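Cd1 (Flavonifractor plautii, PDB 7D39) probably uses bound FMN to reduce the carbon-carbon double bond of flavones and flavonols, the step that opens their breakdown in gut bacteria. Local coordinates at residues 216-221 with 262-267; 163-168 with 266-271; 27-32 with 196-201; 34-39 with 74-79. All blocks are in the same frame, centred on the assembly; numbering follows the deposited sequence.

Contact 1 of 4, residues 216-221 with 262-267; sequences CPHCHS and HDTLSG
His-218 meets Asp-263 nearly head on, joining a cysteine-rich turn to the residues just ahead of helix 265-285. From CB, which points toward 262-267, the ring is carried outward with CG anti to the backbone N (chi1 171°). Along the ring, CD2 comes within 3.7 Å of Asp-263 OD1, while CE1 lies 4.2 Å from Thr-264 CG2, a loose and oblique approach. At the tip, NE2 donates to Asp-263 OD1 at 2.8 Å with an N-H...O angle of 160°. The oxygen sits at the ring edge, close to its plane, and receives the bond on its syn lone pair; ring and carboxylate planes are turned 85° apart. Behind the acceptor, Thr-264 is the N-cap of the helix, its OG1 taking the N-H of Gly-267 at 3.0 Å. The imidazole also packs on Cys-236, Leu-238 and Leu-258. Cys-216 and Cys-219 gather with Cys-233 and Cys-236; the three bonds modelled to one Cys-219 sulfur are doubtful, and the two CxxC pairs are consistent with a zinc-ribbon-like knuckle, although no metal is modelled. The carboxylate probably keeps a proton on NE2 and would stabilise a positive imidazole, tying the cysteine turn to the start of helix 265-285.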
loop_
_atom_site.group_PDB
_atom_site.type_symbol
_atom_site.label_atom_id
_atom_site.label_comp_id
_atom_site.label_asym_id
_atom_site.label_seq_id
_atom_site.Cartn_x
_atom_site.Cartn_y
_atom_site.Cartn_z
ATOM N N CYS A 216 -10.171 -5.831 12.549
ATOM C CA CYS A 216 -8.829 -6.170 13.018
ATOM C C CYS A 216 -8.359 -5.057 13.946
ATOM O O CYS A 216 -8.190 -3.912 13.509
ATOM C CB CYS A 216 -7.849 -6.359 11.844
ATOM S SG CYS A 216 -6.086 -6.640 12.270
ATOM N N PRO A 217 -8.151 -5.342 15.227
ATOM C CA PRO A 217 -7.696 -4.285 16.142
ATOM C C PRO A 217 -6.305 -3.784 15.815
ATOM O O PRO A 217 -5.928 -2.686 16.243
ATOM C CB PRO A 217 -7.733 -4.966 17.517
ATOM C CG PRO A 217 -8.495 -6.259 17.313
ATOM C CD PRO A 217 -8.292 -6.644 15.894
ATOM N N HIS A 218 -5.540 -4.531 15.058
ATOM C CA HIS A 218 -4.191 -4.139 14.724
ATOM C C HIS A 218 -4.115 -3.448 13.357
ATOM O O HIS A 218 -3.579 -2.392 13.268
ATOM C CB HIS A 218 -3.303 -5.370 14.802
ATOM C CG HIS A 218 -1.929 -5.172 14.276
ATOM N ND1 HIS A 218 -0.947 -4.539 14.987
ATOM C CD2 HIS A 218 -1.375 -5.515 13.097
ATOM C CE1 HIS A 218 0.157 -4.507 14.276
ATOM N NE2 HIS A 218 -0.078 -5.092 13.124
ATOM N N CYS A 219 -4.715 -4.076 12.343
ATOM C CA CYS A 219 -4.773 -3.670 10.903
ATOM C C CYS A 219 -5.765 -2.461 10.724
ATOM O O CYS A 219 -5.464 -1.514 10.051
ATOM C CB CYS A 219 -5.050 -4.890 9.891
ATOM S SG CYS A 219 -5.079 -6.724 10.296
ATOM N N HIS A 220 -6.906 -2.523 11.392
ATOM C CA HIS A 220 -8.174 -1.794 11.181
ATOM C C HIS A 220 -8.994 -2.218 9.996
ATOM O O HIS A 220 -10.019 -1.681 9.733
ATOM C CB HIS A 220 -8.119 -0.265 11.293
ATOM C CG HIS A 220 -7.450 0.221 12.520
ATOM N ND1 HIS A 220 -6.275 0.918 12.491
ATOM C CD2 HIS A 220 -7.782 0.099 13.820
ATOM C CE1 HIS A 220 -5.908 1.201 13.719
ATOM N NE2 HIS A 220 -6.808 0.716 14.541
ATOM N N SER A 221 -8.525 -3.245 9.346
ATOM C CA SER A 221 -9.140 -3.875 8.220
ATOM C C SER A 221 -10.500 -4.461 8.519
ATOM O O SER A 221 -10.764 -4.857 9.604
ATOM C CB SER A 221 -8.211 -4.969 7.749
ATOM O OG SER A 221 -8.736 -5.650 6.684
ATOM N N HIS A 262 2.381 -8.870 9.147
ATOM C CA HIS A 262 3.061 -8.469 7.918
ATOM C C HIS A 262 3.481 -7.008 7.903
ATOM O O HIS A 262 4.279 -6.620 7.044
ATOM C CB HIS A 262 2.172 -8.730 6.702
ATOM C CG HIS A 262 1.797 -10.166 6.508
ATOM N ND1 HIS A 262 2.237 -11.180 7.336
ATOM C CD2 HIS A 262 1.013 -10.755 5.577
ATOM C CE1 HIS A 262 1.749 -12.334 6.910
ATOM N NE2 HIS A 262 1.000 -12.100 5.846
ATOM N N ASP A 263 2.949 -6.180 8.793
ATOM C CA ASP A 263 3.275 -4.760 8.804
ATOM C C ASP A 263 4.126 -4.375 10.010
ATOM O O ASP A 263 4.139 -3.208 10.406
ATOM C CB ASP A 263 1.994 -3.921 8.764
ATOM C CG ASP A 263 1.127 -4.141 9.980
ATOM O OD1 ASP A 263 1.366 -5.140 10.685
ATOM O OD2 ASP A 263 0.219 -3.321 10.237
ATOM N N THR A 264 4.826 -5.335 10.607
ATOM C CA THR A 264 5.816 -5.084 11.640
ATOM C C THR A 264 7.184 -5.507 11.126
ATOM O O THR A 264 7.298 -6.373 10.253
ATOM C CB THR A 264 5.511 -5.857 12.929
ATOM O OG1 THR A 264 5.795 -7.247 12.723
ATOM C CG2 THR A 264 4.049 -5.692 13.336
ATOM N N LEU A 265 8.228 -4.896 11.690
ATOM C CA LEU A 265 9.592 -5.310 11.369
ATOM C C LEU A 265 9.794 -6.791 11.649
ATOM O O LEU A 265 10.379 -7.516 10.836
ATOM C CB LEU A 265 10.600 -4.491 12.165
ATOM C CG LEU A 265 10.881 -3.102 11.637
ATOM C CD1 LEU A 265 12.103 -2.575 12.356
ATOM C CD2 LEU A 265 11.127 -3.175 10.153
ATOM N N SER A 266 9.337 -7.255 12.810
ATOM C CA SER A 266 9.531 -8.653 13.166
ATOM C C SER A 266 8.957 -9.568 12.093
ATOM O O SER A 266 9.632 -10.487 11.613
ATOM C CB SER A 266 8.892 -8.920 14.529
ATOM O OG SER A 266 9.098 -10.249 14.960
ATOM N N GLY A 267 7.715 -9.310 11.681
ATOM C CA GLY A 267 7.101 -10.144 10.668
ATOM C C GLY A 267 7.804 -10.068 9.333
ATOM O O GLY A 267 7.888 -11.073 8.619
#

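Contact 2 of 4, residues 163-168 with 266-271; sequences TPMWKV and SGKFIH
Lys-268 lays its aliphatic chain against Met-165, a selenomethionine, and reaches the end of helix 153-162, which closes in a Schellman motif. Met-165 is the C-prime residue there, with positive phi (56°) and its N bonded back to Leu-162 O. Along helix 265-285, Ser-266 supplies its carbonyl to Ile-270 N at 3.1 Å and ties its hydroxyl to Glu-259 O. Gly-267 follows, and Lys-268 next turns its side chain toward 163-168. The two long chains lie alongside each other, running in opposite senses: CE of Lys-268 rests 3.5 Å from CG of Met-165 and 3.8 Å from its SE. CE also lies 3.2 Å from Thr-163 O. A bend at the last torsion (chi4 -52°) turns NZ off the line of the chain, and this ammonium donates to Leu-162 O and His-262 O, with a long, weak ion pair to Asp-110. With a leucine in its place, those two carbonyls would probably lose their common donor and the helix end its positive charge. Phe-269 packs on Ile-116 of helix 111-124, and Ile-270 on His-260. The turn is completed at His-271, whose N bonds to Gly-267 O at 2.9 Å.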
loop_
_atom_site.group_PDB
_atom_site.type_symbol
_atom_site.label_atom_id
_atom_site.label_comp_id
_atom_site.label_asym_id
_atom_site.label_seq_id
_atom_site.Cartn_x
_atom_site.Cartn_y
_atom_site.Cartn_z
ATOM N N THR A 163 4.166 -2.132 2.707
ATOM C CA THR A 163 5.524 -2.509 2.331
ATOM C C THR A 163 6.560 -1.655 3.051
ATOM O O THR A 163 7.412 -2.211 3.754
ATOM C CB THR A 163 5.632 -2.489 0.798
ATOM O OG1 THR A 163 5.012 -3.676 0.286
ATOM C CG2 THR A 163 7.072 -2.429 0.295
ATOM N N PRO A 164 6.540 -0.319 2.937
ATOM C CA PRO A 164 7.479 0.513 3.705
ATOM C C PRO A 164 7.021 0.837 5.117
ATOM O O PRO A 164 7.715 1.587 5.811
ATOM C CB PRO A 164 7.555 1.795 2.871
ATOM C CG PRO A 164 6.176 1.889 2.270
ATOM C CD PRO A 164 5.791 0.467 1.945
HETATM N N MSE A 165 5.893 0.295 5.557
HETATM C CA MSE A 165 5.340 0.586 6.877
HETATM C C MSE A 165 5.120 2.076 7.125
HETATM O O MSE A 165 5.332 2.567 8.228
HETATM C CB MSE A 165 6.239 0.008 7.964
HETATM C CG MSE A 165 6.149 -1.495 8.067
HETATM SE SE MSE A 165 7.469 -2.235 9.316
HETATM C CE MSE A 165 6.803 -1.475 10.981
ATOM N N TRP A 166 4.703 2.800 6.095
ATOM C CA TRP A 166 4.264 4.171 6.299
ATOM C C TRP A 166 3.028 4.204 7.187
ATOM O O TRP A 166 2.188 3.299 7.156
ATOM C CB TRP A 166 3.959 4.831 4.957
ATOM C CG TRP A 166 5.166 5.097 4.150
ATOM C CD1 TRP A 166 6.447 5.109 4.588
ATOM C CD2 TRP A 166 5.211 5.393 2.756
ATOM N NE1 TRP A 166 7.291 5.408 3.565
ATOM C CE2 TRP A 166 6.559 5.579 2.420
ATOM C CE3 TRP A 166 4.243 5.530 1.761
ATOM C CZ2 TRP A 166 6.971 5.887 1.128
ATOM C CZ3 TRP A 166 4.651 5.838 0.477
ATOM C CH2 TRP A 166 6.007 6.013 0.172
ATOM N N LYS A 167 2.904 5.265 7.976
ATOM C CA LYS A 167 1.808 5.350 8.934
ATOM C C LYS A 167 0.566 5.916 8.246
ATOM O O LYS A 167 0.557 7.067 7.803
ATOM C CB LYS A 167 2.216 6.198 10.134
ATOM C CG LYS A 167 1.069 6.475 11.099
ATOM C CD LYS A 167 1.520 7.344 12.255
ATOM C CE LYS A 167 2.311 6.555 13.294
ATOM N NZ LYS A 167 3.511 7.309 13.773
ATOM N N VAL A 168 -0.484 5.102 8.157
ATOM C CA VAL A 168 -1.738 5.520 7.542
ATOM C C VAL A 168 -2.485 6.458 8.482
ATOM O O VAL A 168 -2.675 6.154 9.661
ATOM C CB VAL A 168 -2.592 4.291 7.192
ATOM C CG1 VAL A 168 -3.923 4.693 6.540
ATOM C CG2 VAL A 168 -1.836 3.370 6.265
ATOM N N SER A 266 9.337 -7.255 12.810
ATOM C CA SER A 266 9.531 -8.653 13.166
ATOM C C SER A 266 8.957 -9.568 12.093
ATOM O O SER A 266 9.632 -10.487 11.613
ATOM C CB SER A 266 8.892 -8.920 14.529
ATOM O OG SER A 266 9.098 -10.249 14.960
ATOM N N GLY A 267 7.715 -9.310 11.681
ATOM C CA GLY A 267 7.101 -10.144 10.668
ATOM C C GLY A 267 7.804 -10.068 9.333
ATOM O O GLY A 267 7.888 -11.073 8.619
ATOM N N LYS A 268 8.326 -8.890 8.983
ATOM C CA LYS A 268 9.030 -8.733 7.717
ATOM C C LYS A 268 10.366 -9.470 7.730
ATOM O O LYS A 268 10.765 -10.054 6.719
ATOM C CB LYS A 268 9.234 -7.250 7.411
ATOM C CG LYS A 268 7.982 -6.522 6.919
ATOM C CD LYS A 268 8.293 -5.083 6.488
ATOM C CE LYS A 268 7.002 -4.330 6.124
ATOM N NZ LYS A 268 6.201 -5.104 5.137
ATOM N N PHE A 269 11.078 -9.437 8.857
ATOM C CA PHE A 269 12.336 -10.165 8.967
ATOM C C PHE A 269 12.112 -11.658 8.783
ATOM O O PHE A 269 12.840 -12.319 8.031
ATOM C CB PHE A 269 12.987 -9.872 10.322
ATOM C CG PHE A 269 13.516 -8.470 10.445
ATOM C CD1 PHE A 269 13.929 -7.774 9.313
ATOM C CD2 PHE A 269 13.602 -7.839 11.679
ATOM C CE1 PHE A 269 14.413 -6.482 9.412
ATOM C CE2 PHE A 269 14.086 -6.542 11.778
ATOM C CZ PHE A 269 14.485 -5.859 10.647
ATOM N N ILE A 270 11.083 -12.201 9.429
ATOM C CA ILE A 270 10.755 -13.612 9.250
ATOM C C ILE A 270 10.422 -13.893 7.795
ATOM O O ILE A 270 10.928 -14.843 7.188
ATOM C CB ILE A 270 9.587 -14.013 10.166
ATOM C CG1 ILE A 270 9.986 -13.878 11.634
ATOM C CG2 ILE A 270 9.152 -15.434 9.845
ATOM C CD1 ILE A 270 8.817 -13.930 12.570
ATOM N N HIS A 271 9.531 -13.087 7.229
ATOM C CA HIS A 271 9.105 -13.304 5.856
ATOM C C HIS A 271 10.301 -13.278 4.921
ATOM O O HIS A 271 10.458 -14.149 4.062
ATOM C CB HIS A 271 8.082 -12.238 5.470
ATOM C CG HIS A 271 7.514 -12.405 4.100
ATOM N ND1 HIS A 271 7.526 -11.391 3.168
ATOM C CD2 HIS A 271 6.889 -13.452 3.512
ATOM C CE1 HIS A 271 6.944 -11.810 2.061
ATOM N NE2 HIS A 271 6.550 -13.056 2.243
#

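Contact 3 of 4, residues 27-32 with 196-201; sequences KEMGAE and NIAEAA
The carboxylate of Glu-199 carries the selenium of Met-29 over one of its faces, SE lying 3.9 Å from CD and 3.7 Å from OE2 of Glu-199. The two side chains cross at about a right angle. The amide of Asn-196, the other flat group of this helix turn, takes no part across the contact; its ND2 is bonded to Asp-170 and its OD1 weakly to Gln-192. The contact belongs to the flavodoxin-like fold: helices 14-28 and 184-202 flank the parallel sheet, and the former ends here in a Schellman motif. Gly-30 makes that ending with a positive phi of 100°, at which a CB would be jammed against the carbonyl O of Met-29. Met-29, just before it, starts toward helix 184-202, but successive bends (chi2 -63°, chi3 123°) lead its end away from the helix, leaving SE over the carboxylate and CE beyond it. The bend of Glu-199 at chi2 turns its carboxylate face to the selenium. Next along, the methyl of Ala-31 packs on Met-1 and Ile-3, while Ile-197 and Ala-201 press on the same sheet from helix 184-202. Nearby, Glu-28 forms a salt bridge with Arg-195, and Lys-202 NZ donates to Met-29 O. The small side chain of Ala-198 probably lets the backbones approach to 6.3 Å between the CA atoms of Met-29 and Ala-198, and there the CB of Met-29 rests 3.6 Å from the CB of Ala-198.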
loop_
_atom_site.group_PDB
_atom_site.type_symbol
_atom_site.label_atom_id
_atom_site.label_comp_id
_atom_site.label_asym_id
_atom_site.label_seq_id
_atom_site.Cartn_x
_atom_site.Cartn_y
_atom_site.Cartn_z
ATOM N N LYS A 27 -2.704 22.975 2.895
ATOM C CA LYS A 27 -2.073 24.288 2.873
ATOM C C LYS A 27 -2.630 25.170 3.982
ATOM O O LYS A 27 -1.887 25.920 4.625
ATOM C CB LYS A 27 -2.243 24.969 1.513
ATOM C CG LYS A 27 -1.494 26.315 1.453
ATOM C CD LYS A 27 -1.477 26.928 0.070
ATOM C CE LYS A 27 -0.134 27.578 -0.228
ATOM N NZ LYS A 27 0.231 28.621 0.767
ATOM N N GLU A 28 -3.942 25.090 4.219
ATOM C CA GLU A 28 -4.556 25.819 5.322
ATOM C C GLU A 28 -3.821 25.562 6.629
ATOM O O GLU A 28 -3.755 26.446 7.488
ATOM C CB GLU A 28 -6.024 25.410 5.450
ATOM C CG GLU A 28 -6.864 26.240 6.388
ATOM C CD GLU A 28 -8.273 25.701 6.508
ATOM O OE1 GLU A 28 -8.467 24.487 6.298
ATOM O OE2 GLU A 28 -9.191 26.485 6.802
HETATM N N MSE A 29 -3.258 24.367 6.790
HETATM C CA MSE A 29 -2.476 24.010 7.965
HETATM C C MSE A 29 -1.020 24.449 7.855
HETATM O O MSE A 29 -0.240 24.224 8.765
HETATM C CB MSE A 29 -2.537 22.503 8.197
HETATM C CG MSE A 29 -3.943 21.985 8.423
HETATM SE SE MSE A 29 -4.738 22.727 10.041
HETATM C CE MSE A 29 -6.338 23.523 9.285
ATOM N N GLY A 30 -0.645 25.060 6.741
ATOM C CA GLY A 30 0.695 25.581 6.588
ATOM C C GLY A 30 1.645 24.727 5.785
ATOM O O GLY A 30 2.852 24.973 5.832
ATOM N N ALA A 31 1.145 23.743 5.046
ATOM C CA ALA A 31 1.994 22.848 4.281
ATOM C C ALA A 31 2.281 23.438 2.912
ATOM O O ALA A 31 1.439 24.124 2.329
ATOM C CB ALA A 31 1.329 21.481 4.114
ATOM N N GLU A 32 3.483 23.180 2.417
ATOM C CA GLU A 32 3.751 23.316 0.993
ATOM C C GLU A 32 3.147 22.111 0.279
ATOM O O GLU A 32 3.199 20.990 0.782
ATOM C CB GLU A 32 5.259 23.408 0.749
ATOM C CG GLU A 32 5.701 23.482 -0.704
ATOM C CD GLU A 32 7.218 23.364 -0.852
ATOM O OE1 GLU A 32 7.937 23.534 0.160
ATOM O OE2 GLU A 32 7.693 23.091 -1.975
ATOM N N ASN A 196 -5.763 16.614 8.252
ATOM C CA ASN A 196 -5.183 15.515 9.016
ATOM C C ASN A 196 -3.777 15.165 8.534
ATOM O O ASN A 196 -2.829 15.139 9.329
ATOM C CB ASN A 196 -6.105 14.304 8.943
ATOM C CG ASN A 196 -7.391 14.536 9.677
ATOM O OD1 ASN A 196 -7.567 15.588 10.271
ATOM N ND2 ASN A 196 -8.295 13.570 9.644
ATOM N N ILE A 197 -3.610 14.885 7.238
ATOM C CA ILE A 197 -2.278 14.497 6.778
ATOM C C ILE A 197 -1.266 15.590 7.106
ATOM O O ILE A 197 -0.111 15.303 7.451
ATOM C CB ILE A 197 -2.294 14.154 5.274
ATOM C CG1 ILE A 197 -1.021 13.407 4.879
ATOM C CG2 ILE A 197 -2.397 15.392 4.435
ATOM C CD1 ILE A 197 -0.810 12.099 5.625
ATOM N N ALA A 198 -1.689 16.852 7.055
ATOM C CA ALA A 198 -0.780 17.956 7.334
ATOM C C ALA A 198 -0.371 17.982 8.801
ATOM O O ALA A 198 0.814 18.118 9.121
ATOM C CB ALA A 198 -1.425 19.283 6.926
ATOM N N GLU A 199 -1.336 17.870 9.714
ATOM C CA GLU A 199 -0.987 17.841 11.132
ATOM C C GLU A 199 -0.072 16.665 11.427
ATOM O O GLU A 199 0.947 16.813 12.109
ATOM C CB GLU A 199 -2.241 17.759 12.002
ATOM C CG GLU A 199 -3.259 18.854 11.782
ATOM C CD GLU A 199 -2.794 20.184 12.303
ATOM O OE1 GLU A 199 -1.627 20.546 12.054
ATOM O OE2 GLU A 199 -3.593 20.867 12.976
ATOM N N ALA A 200 -0.422 15.483 10.905
ATOM C CA ALA A 200 0.359 14.279 11.159
ATOM C C ALA A 200 1.809 14.470 10.762
ATOM O O ALA A 200 2.714 14.048 11.480
ATOM C CB ALA A 200 -0.242 13.097 10.396
ATOM N N ALA A 201 2.048 15.087 9.604
ATOM C CA ALA A 201 3.403 15.254 9.103
ATOM C C ALA A 201 4.201 16.255 9.923
ATOM O O ALA A 201 5.436 16.227 9.881
ATOM C CB ALA A 201 3.369 15.685 7.644
#

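Contact 4 of 4, residues 34-39 with 74-79; sequences EFIQLQ and LDKMLD
Glu-34 and Lys-76 form a salt bridge between edge strand 32-37 and helix 70-79, with Lys-76 NZ donating to Glu-34 OE2 at 2.6 Å; that oxygen is crowded in the model, so its place is less sure. The side chains cross at about a right angle. Glu-34 reaches out almost fully extended (chi1 -179°), whereas Lys-76 curls at chi2 and chi3 (-63° and -60°), which folds its ammonium back toward the strand. Two residues along the strand, Ile-36 CD1 packs 3.8 Å from Lys-76 CG, an apolar contact with the aliphatic part of the same lysine. A water adds a second route, donating to Lys-76 O at 2.9 Å and, weakly, to Glu-34 OE1 at 3.4 Å. With an alanine at Glu-34, the ammonium of Lys-76 would probably be left without its carboxylate mate and the end of its chain freer to turn.

Further out, backbone bonds to Ile-3 and Gly-5 of strand 2-7 hold Glu-34 in the sheet. Asp-75 and Asp-79 of the same helix as Lys-76 both form salt bridges to Arg-132. Where the strand ends, Gln-37 OE1 accepts Gln-39 N at 2.9 Å from above the carbonyl plane, and NE2 of both glutamines donates to Gly-9 O. Strand, helix and the following strand 82-88 make a beta-alpha-beta crossover of the flavodoxin-like fold. One lysine thus serves twice between helix and sheet edge, apolar along CB and CG and charged at its end, where the partly exposed setting probably makes the pairing of opposite charges a modest tie.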
loop_
_atom_site.group_PDB
_atom_site.type_symbol
_atom_site.label_atom_id
_atom_site.label_comp_id
_atom_site.label_asym_id
_atom_site.label_seq_id
_atom_site.Cartn_x
_atom_site.Cartn_y
_atom_site.Cartn_z
ATOM N N GLU A 34 2.116 19.876 -3.436
ATOM C CA GLU A 34 2.444 19.507 -4.797
ATOM C C GLU A 34 1.448 18.449 -5.249
ATOM O O GLU A 34 0.963 17.644 -4.445
ATOM C CB GLU A 34 3.888 18.992 -4.883
ATOM C CG GLU A 34 4.341 18.591 -6.283
ATOM C CD GLU A 34 5.815 18.179 -6.324
ATOM O OE1 GLU A 34 6.436 18.034 -5.245
ATOM O OE2 GLU A 34 6.348 18.001 -7.440
ATOM N N PHE A 35 1.151 18.446 -6.543
ATOM C CA PHE A 35 0.139 17.560 -7.104
ATOM C C PHE A 35 0.736 16.787 -8.266
ATOM O O PHE A 35 1.427 17.369 -9.108
ATOM C CB PHE A 35 -1.078 18.373 -7.558
ATOM C CG PHE A 35 -2.133 17.570 -8.247
ATOM C CD1 PHE A 35 -2.773 16.527 -7.601
ATOM C CD2 PHE A 35 -2.506 17.880 -9.541
ATOM C CE1 PHE A 35 -3.751 15.791 -8.255
ATOM C CE2 PHE A 35 -3.486 17.164 -10.184
ATOM C CZ PHE A 35 -4.108 16.120 -9.545
ATOM N N ILE A 36 0.479 15.481 -8.307
ATOM C CA ILE A 36 0.893 14.630 -9.418
ATOM C C ILE A 36 -0.337 13.913 -9.970
ATOM O O ILE A 36 -1.061 13.238 -9.227
ATOM C CB ILE A 36 1.980 13.619 -9.008
ATOM C CG1 ILE A 36 3.308 14.339 -8.787
ATOM C CG2 ILE A 36 2.159 12.564 -10.077
ATOM C CD1 ILE A 36 4.441 13.400 -8.326
ATOM N N GLN A 37 -0.575 14.071 -11.268
ATOM C CA GLN A 37 -1.654 13.396 -11.978
ATOM C C GLN A 37 -1.055 12.186 -12.694
ATOM O O GLN A 37 -0.208 12.347 -13.573
ATOM C CB GLN A 37 -2.313 14.364 -12.965
ATOM C CG GLN A 37 -3.843 14.310 -13.006
ATOM C CD GLN A 37 -4.353 12.994 -13.532
ATOM O OE1 GLN A 37 -3.744 12.395 -14.421
ATOM N NE2 GLN A 37 -5.467 12.526 -12.983
ATOM N N LEU A 38 -1.472 10.974 -12.313
ATOM C CA LEU A 38 -0.775 9.787 -12.814
ATOM C C LEU A 38 -0.982 9.537 -14.306
ATOM O O LEU A 38 -0.174 8.816 -14.905
ATOM C CB LEU A 38 -1.198 8.537 -12.041
ATOM C CG LEU A 38 -0.797 8.457 -10.561
ATOM C CD1 LEU A 38 -1.305 7.172 -9.901
ATOM C CD2 LEU A 38 0.718 8.588 -10.413
ATOM N N GLN A 39 -2.046 10.078 -14.910
ATOM C CA GLN A 39 -2.219 9.932 -16.346
ATOM C C GLN A 39 -1.104 10.617 -17.140
ATOM O O GLN A 39 -0.917 10.298 -18.313
ATOM C CB GLN A 39 -3.570 10.493 -16.813
ATOM C CG GLN A 39 -4.819 9.924 -16.108
ATOM C CD GLN A 39 -4.851 8.409 -16.069
ATOM O OE1 GLN A 39 -4.450 7.751 -17.016
ATOM N NE2 GLN A 39 -5.318 7.847 -14.958
ATOM N N LEU A 74 8.722 7.743 -7.481
ATOM C CA LEU A 74 9.219 7.329 -6.179
ATOM C C LEU A 74 10.060 8.420 -5.529
ATOM O O LEU A 74 9.908 8.697 -4.333
ATOM C CB LEU A 74 10.018 6.031 -6.332
ATOM C CG LEU A 74 10.137 5.244 -5.044
ATOM C CD1 LEU A 74 8.743 5.028 -4.531
ATOM C CD2 LEU A 74 10.838 3.919 -5.285
ATOM N N ASP A 75 10.961 9.046 -6.295
ATOM C CA ASP A 75 11.739 10.154 -5.746
ATOM C C ASP A 75 10.822 11.224 -5.173
ATOM O O ASP A 75 11.093 11.773 -4.101
ATOM C CB ASP A 75 12.657 10.777 -6.805
ATOM C CG ASP A 75 13.771 9.854 -7.250
ATOM O OD1 ASP A 75 14.448 9.242 -6.395
ATOM O OD2 ASP A 75 13.985 9.747 -8.477
ATOM N N LYS A 76 9.736 11.541 -5.878
ATOM C CA LYS A 76 8.826 12.573 -5.385
ATOM C C LYS A 76 8.180 12.141 -4.081
ATOM O O LYS A 76 8.064 12.934 -3.142
ATOM C CB LYS A 76 7.742 12.894 -6.419
ATOM C CG LYS A 76 8.228 13.355 -7.794
ATOM C CD LYS A 76 9.002 14.661 -7.744
ATOM C CE LYS A 76 8.170 15.782 -7.196
ATOM N NZ LYS A 76 8.834 17.090 -7.445
HETATM N N MSE A 77 7.746 10.890 -4.004
HETATM C CA MSE A 77 7.107 10.425 -2.791
HETATM C C MSE A 77 8.092 10.439 -1.625
HETATM O O MSE A 77 7.713 10.753 -0.506
HETATM C CB MSE A 77 6.529 9.037 -2.994
HETATM C CG MSE A 77 5.443 9.009 -4.037
HETATM SE SE MSE A 77 4.887 7.190 -4.529
HETATM C CE MSE A 77 3.504 6.890 -3.168
ATOM N N LEU A 78 9.362 10.128 -1.900
ATOM C CA LEU A 78 10.364 10.095 -0.836
ATOM C C LEU A 78 10.690 11.489 -0.321
ATOM O O LEU A 78 11.063 11.641 0.845
ATOM C CB LEU A 78 11.642 9.400 -1.326
ATOM C CG LEU A 78 11.625 7.873 -1.500
ATOM C CD1 LEU A 78 12.869 7.398 -2.221
ATOM C CD2 LEU A 78 11.512 7.182 -0.148
ATOM N N ASP A 79 10.577 12.510 -1.168
ATOM C CA ASP A 79 10.823 13.877 -0.735
ATOM C C ASP A 79 9.675 14.466 0.070
ATOM O O ASP A 79 9.852 15.532 0.663
ATOM C CB ASP A 79 11.090 14.792 -1.933
ATOM C CG ASP A 79 12.512 14.688 -2.457
ATOM O OD1 ASP A 79 13.405 14.202 -1.722
ATOM O OD2 ASP A 79 12.733 15.108 -3.617
HETATM O O HOH W 1 7.962 15.800 -3.261
#

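How the contacts relate
Contacts 1 and 2 are neighbours, their centres 8 Å apart: they share Ser-266 and Gly-267 of helix 265-285, and Met-165 of contact 2 places its SE 3.6 Å from Leu-265 N of contact 1. Contact 1 ties the cysteine turn to the start of the long helix, and contact 2 ties that helix to the flavin-binding part. Contact 2 also touches contact 4, where Trp-166 CZ3 lies 4.0 Å from Met-77 CE. Segments 27-32 of contact 3 and 34-39 of contact 4 adjoin in sequence, yet the two centres stand 17 Å apart. Contact 4 is about 14 Å from the FMN, measured from the Ile-36 side chain, and lies across the chain's centre from contact 1.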